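Local coordinates for protein putative rubredoxin reductase (Rhodopseudomonas palustris, PDB 3FG2) that probably passes electrons from NADH through its bound FAD to a ferredoxin that serves the cytochrome CYP199A2, at residues Ser351-Cys356 / Ile365-Arg370; Ala207-Ala212 / Gly219-Asp224. All blocks are in the same frame, centred on the assembly; numbering follows the deposited sequence.

Interaction 1: residues Ser351-Cys356 / Ile365-Arg370; sequences SFSAFC and IESVNR
I365 lays its CD1 methyl over one face of the F355 ring, 4.1 Å from the ring centroid and offset toward the rim, a CH-pi contact between two side chains that lie side by side. Its chi1 (-56°) sets CG1 anti to the carbonyl carbon, and chi2 (-179°) carries CD1 on over the ring; F376 of helix 371-380 touches both residues. On the sheet face that bears F355 and I365, S353 and S367 bring their OG atoms to 2.9 Å, with D373 as a further hydrogen-bond partner of S353. D373 also forms a salt bridge with R370, whose CD packs 3.5 Å from CA of F352. On the other face F352 sets CZ 3.9 Å from CG2 of V368, while Y189 meets the F352 ring edge-to-face. Here E366 brings OE1 to 3.2 Å from SG of C356 and 3.4 Å from CB of A354. Four backbone bonds join the antiparallel strands, and S351 OG adds a side-chain bond to N369 O, from above the carbonyl plane. D373, holding both the S353 hydroxyl and the R370 guanidinium, would thus tie helix 371-380 to the hairpin, while buried E366 OE1 finds a hydrogen-bond partner in T183.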
loop_
_atom_site.group_PDB
_atom_site.type_symbol
_atom_site.label_atom_id
_atom_site.label_comp_id
_atom_site.label_asym_id
_atom_site.label_seq_id
_atom_site.Cartn_x
_atom_site.Cartn_y
_atom_site.Cartn_z
ATOM N N SER A 351 3.743 23.794 -5.643
ATOM C CA SER A 351 4.541 23.426 -4.487
ATOM C C SER A 351 3.835 24.021 -3.288
ATOM O O SER A 351 3.852 25.237 -3.081
ATOM C CB SER A 351 5.958 23.980 -4.572
ATOM O OG SER A 351 6.687 23.604 -3.418
ATOM N N PHE A 352 3.202 23.161 -2.503
ATOM C CA PHE A 352 2.466 23.623 -1.342
ATOM C C PHE A 352 2.149 22.429 -0.460
ATOM O O PHE A 352 2.384 21.277 -0.839
ATOM C CB PHE A 352 1.158 24.272 -1.796
ATOM C CG PHE A 352 0.158 23.286 -2.327
ATOM C CD1 PHE A 352 -0.730 22.643 -1.469
ATOM C CD2 PHE A 352 0.147 22.947 -3.675
ATOM C CE1 PHE A 352 -1.606 21.679 -1.943
ATOM C CE2 PHE A 352 -0.728 21.979 -4.164
ATOM C CZ PHE A 352 -1.605 21.343 -3.298
ATOM N N SER A 353 1.594 22.715 0.708
ATOM C CA SER A 353 1.221 21.671 1.645
ATOM C C SER A 353 -0.128 22.003 2.277
ATOM O O SER A 353 -0.501 23.173 2.422
ATOM C CB SER A 353 2.283 21.528 2.745
ATOM O OG SER A 353 3.533 21.123 2.212
ATOM N N ALA A 354 -0.867 20.965 2.632
ATOM C CA ALA A 354 -2.143 21.158 3.285
ATOM C C ALA A 354 -1.930 20.724 4.731
ATOM O O ALA A 354 -1.726 19.536 5.012
ATOM C CB ALA A 354 -3.211 20.304 2.625
ATOM N N PHE A 355 -1.935 21.691 5.646
ATOM C CA PHE A 355 -1.767 21.375 7.055
ATOM C C PHE A 355 -3.155 21.059 7.581
ATOM O O PHE A 355 -4.028 21.921 7.642
ATOM C CB PHE A 355 -1.142 22.558 7.809
ATOM C CG PHE A 355 0.343 22.672 7.624
ATOM C CD1 PHE A 355 0.896 22.739 6.348
ATOM C CD2 PHE A 355 1.191 22.714 8.724
ATOM C CE1 PHE A 355 2.270 22.844 6.170
ATOM C CE2 PHE A 355 2.572 22.819 8.560
ATOM C CZ PHE A 355 3.111 22.884 7.277
ATOM N N CYS A 356 -3.363 19.804 7.948
ATOM C CA CYS A 356 -4.663 19.378 8.426
ATOM C C CYS A 356 -4.741 19.371 9.936
ATOM O O CYS A 356 -3.866 18.820 10.616
ATOM C CB CYS A 356 -4.966 17.988 7.884
ATOM S SG CYS A 356 -4.636 17.864 6.128
ATOM N N ILE A 365 0.164 16.319 7.542
ATOM C CA ILE A 365 0.599 17.240 6.501
ATOM C C ILE A 365 0.681 16.507 5.177
ATOM O O ILE A 365 1.356 15.481 5.069
ATOM C CB ILE A 365 1.993 17.821 6.757
ATOM C CG1 ILE A 365 2.054 18.511 8.116
ATOM C CG2 ILE A 365 2.327 18.825 5.666
ATOM C CD1 ILE A 365 3.424 19.136 8.405
ATOM N N GLU A 366 -0.004 17.048 4.176
ATOM C CA GLU A 366 -0.025 16.487 2.832
ATOM C C GLU A 366 0.746 17.486 1.975
ATOM O O GLU A 366 0.256 18.580 1.697
ATOM C CB GLU A 366 -1.468 16.375 2.347
ATOM C CG GLU A 366 -2.397 15.645 3.312
ATOM C CD GLU A 366 -3.863 15.916 3.000
ATOM O OE1 GLU A 366 -4.257 17.106 2.993
ATOM O OE2 GLU A 366 -4.616 14.946 2.759
ATOM N N SER A 367 1.951 17.107 1.568
ATOM C CA SER A 367 2.815 17.986 0.789
ATOM C C SER A 367 2.993 17.610 -0.673
ATOM O O SER A 367 3.352 16.483 -0.982
ATOM C CB SER A 367 4.196 18.048 1.444
ATOM O OG SER A 367 4.095 18.356 2.823
ATOM N N VAL A 368 2.755 18.565 -1.565
ATOM C CA VAL A 368 2.926 18.338 -2.996
ATOM C C VAL A 368 4.214 19.026 -3.429
ATOM O O VAL A 368 4.332 20.248 -3.334
ATOM C CB VAL A 368 1.757 18.923 -3.815
ATOM C CG1 VAL A 368 2.106 18.910 -5.299
ATOM C CG2 VAL A 368 0.504 18.117 -3.573
ATOM N N ASN A 369 5.174 18.237 -3.903
ATOM C CA ASN A 369 6.472 18.759 -4.337
ATOM C C ASN A 369 7.033 19.759 -3.320
ATOM O O ASN A 369 7.470 20.852 -3.684
ATOM C CB ASN A 369 6.348 19.447 -5.699
ATOM C CG ASN A 369 5.686 18.571 -6.744
ATOM O OD1 ASN A 369 6.063 17.404 -6.941
ATOM N ND2 ASN A 369 4.698 19.137 -7.438
ATOM N N ARG A 370 7.018 19.381 -2.048
ATOM C CA ARG A 370 7.504 20.260 -0.989
ATOM C C ARG A 370 8.079 19.411 0.139
ATOM O O ARG A 370 7.493 19.318 1.217
ATOM C CB ARG A 370 6.348 21.110 -0.466
ATOM C CG ARG A 370 6.735 22.489 0.027
ATOM C CD ARG A 370 5.491 23.266 0.410
ATOM N NE ARG A 370 5.639 24.694 0.145
ATOM C CZ ARG A 370 6.227 25.557 0.965
ATOM N NH1 ARG A 370 6.732 25.150 2.125
ATOM N NH2 ARG A 370 6.307 26.832 0.621
#

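Interaction 2: residues Ala207-Ala212 / Gly219-Asp224; sequences ATEIAA and GVVLSD
V221 buries more surface here than any other residue, and it faces two residues of the opposite strand at once, T208 and E209. Both its backbone N and its O are bonded to strand 207-212: T208 N donates to V221 O over 2.8 Å in a nearly straight bond (170°), and V221 N donates to E209 O, also over 2.8 Å. The side chain of E209 runs alongside that of V221; chi1 (166°) puts CG anti to the backbone N, and OE1 lies 3.6 Å from CG2 of V221. T208 turns its two branches to different partners. CG2 packs 3.5 Å from CA of S223, while OG1 lies 3.6 Å from CG1 of V221 and shares a water, 2.7 Å from OG1, that donates to L222 O. An alanine in place of T208 would probably leave this water without its side-chain anchor and open a gap beside S223. G219, third in the contact, pairs with A211 through two weak backbone bonds and presents no side chain to the A211 methyl. On the other face I210 CD1 meets V220 CG2 at 4.0 Å, with A207 CB against the other methyl of V220. Two residues set against one, with the register slipping by one between A207 and E209, make this a classic beta bulge in an antiparallel hairpin.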
loop_
_atom_site.group_PDB
_atom_site.type_symbol
_atom_site.label_atom_id
_atom_site.label_comp_id
_atom_site.label_asym_id
_atom_site.label_seq_id
_atom_site.Cartn_x
_atom_site.Cartn_y
_atom_site.Cartn_z
ATOM N N ALA A 207 -18.973 1.119 -12.120
ATOM C CA ALA A 207 -19.021 0.301 -13.319
ATOM C C ALA A 207 -20.156 -0.692 -13.046
ATOM O O ALA A 207 -20.227 -1.272 -11.963
ATOM C CB ALA A 207 -17.703 -0.441 -13.512
ATOM N N THR A 208 -21.058 -0.867 -14.005
ATOM C CA THR A 208 -22.166 -1.800 -13.829
ATOM C C THR A 208 -22.061 -2.959 -14.808
ATOM O O THR A 208 -22.787 -3.945 -14.686
ATOM C CB THR A 208 -23.528 -1.117 -14.065
ATOM O OG1 THR A 208 -23.564 -0.573 -15.390
ATOM C CG2 THR A 208 -23.758 -0.006 -13.047
ATOM N N GLU A 209 -21.154 -2.834 -15.775
ATOM C CA GLU A 209 -20.962 -3.859 -16.796
ATOM C C GLU A 209 -19.776 -3.501 -17.693
ATOM O O GLU A 209 -19.485 -2.325 -17.903
ATOM C CB GLU A 209 -22.242 -3.976 -17.643
ATOM C CG GLU A 209 -22.100 -4.745 -18.949
ATOM C CD GLU A 209 -23.411 -4.816 -19.748
ATOM O OE1 GLU A 209 -24.028 -3.758 -19.988
ATOM O OE2 GLU A 209 -23.823 -5.930 -20.145
ATOM N N ILE A 210 -19.082 -4.519 -18.197
ATOM C CA ILE A 210 -17.966 -4.309 -19.109
ATOM C C ILE A 210 -18.479 -4.692 -20.491
ATOM O O ILE A 210 -18.707 -5.874 -20.768
ATOM C CB ILE A 210 -16.759 -5.219 -18.793
ATOM C CG1 ILE A 210 -16.220 -4.915 -17.389
ATOM C CG2 ILE A 210 -15.687 -5.048 -19.880
ATOM C CD1 ILE A 210 -15.933 -3.446 -17.135
ATOM N N ALA A 211 -18.674 -3.695 -21.348
ATOM C CA ALA A 211 -19.167 -3.939 -22.697
ATOM C C ALA A 211 -18.121 -4.664 -23.537
ATOM O O ALA A 211 -16.961 -4.244 -23.626
ATOM C CB ALA A 211 -19.554 -2.617 -23.367
ATOM N N ALA A 212 -18.532 -5.765 -24.151
ATOM C CA ALA A 212 -17.616 -6.520 -24.975
ATOM C C ALA A 212 -18.252 -6.935 -26.292
ATOM O O ALA A 212 -19.473 -6.918 -26.455
ATOM C CB ALA A 212 -17.126 -7.742 -24.228
ATOM N N GLY A 219 -15.811 -1.260 -23.921
ATOM C CA GLY A 219 -16.205 -0.122 -23.114
ATOM C C GLY A 219 -16.634 -0.490 -21.711
ATOM O O GLY A 219 -16.786 -1.668 -21.379
ATOM N N VAL A 220 -16.818 0.523 -20.876
ATOM C CA VAL A 220 -17.250 0.302 -19.501
ATOM C C VAL A 220 -18.585 1.010 -19.278
ATOM O O VAL A 220 -18.699 2.225 -19.458
ATOM C CB VAL A 220 -16.200 0.826 -18.483
ATOM C CG1 VAL A 220 -16.718 0.649 -17.058
ATOM C CG2 VAL A 220 -14.894 0.064 -18.657
ATOM N N VAL A 221 -19.599 0.238 -18.910
ATOM C CA VAL A 221 -20.921 0.797 -18.672
ATOM C C VAL A 221 -20.990 1.324 -17.238
ATOM O O VAL A 221 -20.558 0.655 -16.294
ATOM C CB VAL A 221 -22.019 -0.263 -18.897
ATOM C CG1 VAL A 221 -23.390 0.400 -18.893
ATOM C CG2 VAL A 221 -21.781 -0.985 -20.217
ATOM N N LEU A 222 -21.541 2.520 -17.080
ATOM C CA LEU A 222 -21.634 3.148 -15.765
ATOM C C LEU A 222 -23.038 3.141 -15.177
ATOM O O LEU A 222 -24.029 2.889 -15.876
ATOM C CB LEU A 222 -21.127 4.590 -15.854
ATOM C CG LEU A 222 -19.710 4.770 -16.408
ATOM C CD1 LEU A 222 -19.429 6.247 -16.626
ATOM C CD2 LEU A 222 -18.693 4.154 -15.449
ATOM N N SER A 223 -23.111 3.438 -13.882
ATOM C CA SER A 223 -24.380 3.481 -13.161
ATOM C C SER A 223 -25.302 4.613 -13.614
ATOM O O SER A 223 -26.437 4.715 -13.143
ATOM C CB SER A 223 -24.125 3.592 -11.654
ATOM O OG SER A 223 -23.175 4.605 -11.386
ATOM N N ASP A 224 -24.826 5.481 -14.503
ATOM C CA ASP A 224 -25.707 6.536 -14.984
ATOM C C ASP A 224 -26.293 6.111 -16.328
ATOM O O ASP A 224 -26.994 6.881 -16.991
ATOM C CB ASP A 224 -24.972 7.877 -15.098
ATOM C CG ASP A 224 -23.802 7.828 -16.049
ATOM O OD1 ASP A 224 -23.133 8.873 -16.198
ATOM O OD2 ASP A 224 -23.551 6.754 -16.640
HETATM O O HOH W 1 -25.805 0.877 -15.910
#

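In the fold
Interaction 2 comes first along the chain and closes before interaction 1 opens; their centres are 36 Å apart and their nearest atoms about 25 Å, without touching. Each joins the two strands of a beta hairpin, but in separate sheets. Interaction 2 belongs to the three-stranded antiparallel sheet 207-213, 216-222 and 227-229, within the pyridine nucleotide-disulphide oxidoreductase part. Interaction 1 lies inside the five-stranded antiparallel sheet of the reductase C-terminal domain, between strands 340-344 and 327-333, where helices 184-196 and 371-380 cover its faces. Both lie away from the FAD-binding residues, and the N369 side chain is about 14 Å from the flavin cofactor. Each contact is plain packing within its own sheet, in two different parts of the reductase.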